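Local coordinates for protein cycloalternan-forming enzyme (Listeria monocytogenes serovar 1/2a, PDB 5F7U) that belongs to glycoside hydrolase family 31, combining a TIM-barrel domain with several beta-sheet domains and a family 6 carbohydrate-binding module, at residues V920-A923 / K928-I931. The protein carries 1 engineered substitution. Residues are numbered along the deposited sequence; the frame is centred on the assembly and turned at random.
Sequences VKAA and KQAI
V920 and A922 face I931 and Q929 across the interior of a beta-sandwich, in a beta-arch: strands 917-922 and 929-934 follow one another in the chain, yet they belong to different sheets and meet through side chains, with no clear hydrogen bond between the two segments. The short strand axes come within 9.8 Å and run nearly antiparallel, at 167°. I931 does most of the apolar joining, and its forked shape suits the task. With CG1 beside its own backbone N (chi1 -62°), one arm runs out through CD1 toward the methyl of A922, 4.4 Å from CB, while the other arm, CG2, lies 3.8 Å from CG1 of V920. The V920 and I931 side chains pass by one another rather than meeting end on, CG1 of one beside CG2 of the other. Both are beta-branched residues, which fit extended backbone well. The compact A922 suits the point where its CA stands 8.2 Å from that of Q929, and it also touches I888 and L867, which pack against I931 as well. Strand alternation turns K921 away from the interface; its long aliphatic stem carries NZ to the carbonyls of F902 and A905. On the partner strand the N of A930 is hydrogen-bonded to OD1 of D889. Toward the connecting loop the apolar packing gives way to the carboxamide of Q929. Q929 suits this end of the interface because its side chain touches I888 and L867 while its carboxamide reaches the backbone carbonyl of A923. Extended beyond CG (chi2 -177°), it carries that amide past the A922 methyl, with CD 4.5 Å from CB, and on to the start of the connecting loop, where CD lies 3.9 Å from the backbone O of A923.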
# COMPACT_ATOMS: atom_id res chain seq x y z
N VAL A 920 6.18 -29.61 18.94
CA VAL A 920 5.78 -29.83 20.34
C VAL A 920 4.27 -29.58 20.48
O VAL A 920 3.81 -28.47 20.23
CB VAL A 920 6.56 -28.93 21.34
CG1 VAL A 920 6.12 -29.22 22.79
CG2 VAL A 920 8.07 -29.13 21.22
N LYS A 921 3.53 -30.62 20.85
CA LYS A 921 2.09 -30.49 21.07
C LYS A 921 1.80 -30.27 22.54
O LYS A 921 2.21 -31.07 23.39
CB LYS A 921 1.36 -31.74 20.57
CG LYS A 921 -0.16 -31.65 20.67
CD LYS A 921 -0.80 -32.92 20.11
CE LYS A 921 -0.82 -32.93 18.59
NZ LYS A 921 -1.65 -34.07 18.07
N ALA A 922 1.09 -29.18 22.83
CA ALA A 922 0.59 -28.87 24.18
C ALA A 922 -0.92 -28.91 24.14
O ALA A 922 -1.53 -28.42 23.19
CB ALA A 922 1.06 -27.50 24.64
N ALA A 923 -1.53 -29.51 25.16
CA ALA A 923 -2.98 -29.57 25.27
C ALA A 923 -3.55 -28.17 25.54
O ALA A 923 -2.84 -27.29 26.04
CB ALA A 923 -3.37 -30.54 26.38
N LYS A 928 -1.15 -20.81 31.96
CA LYS A 928 0.14 -20.71 31.27
C LYS A 928 0.85 -22.06 31.31
O LYS A 928 0.70 -22.82 32.28
CB LYS A 928 1.02 -19.65 31.92
CG LYS A 928 0.47 -18.23 31.86
CD LYS A 928 1.42 -17.18 32.45
CE LYS A 928 2.75 -17.03 31.70
NZ LYS A 928 2.68 -16.82 30.21
N GLN A 929 1.60 -22.37 30.26
CA GLN A 929 2.37 -23.61 30.19
C GLN A 929 3.80 -23.31 29.81
O GLN A 929 4.04 -22.57 28.86
CB GLN A 929 1.75 -24.61 29.21
CG GLN A 929 0.39 -25.14 29.66
CD GLN A 929 -0.16 -26.17 28.71
OE1 GLN A 929 -0.87 -25.83 27.75
NE2 GLN A 929 0.17 -27.43 28.94
N ALA A 930 4.74 -23.89 30.54
CA ALA A 930 6.16 -23.65 30.32
C ALA A 930 6.78 -24.82 29.54
O ALA A 930 6.96 -25.91 30.09
CB ALA A 930 6.87 -23.43 31.65
N ILE A 931 7.11 -24.59 28.27
CA ILE A 931 7.65 -25.63 27.38
C ILE A 931 9.16 -25.45 27.34
O ILE A 931 9.64 -24.33 27.14
CB ILE A 931 7.06 -25.53 25.94
CG1 ILE A 931 5.53 -25.74 25.95
CG2 ILE A 931 7.75 -26.52 24.99
CD1 ILE A 931 4.85 -25.34 24.64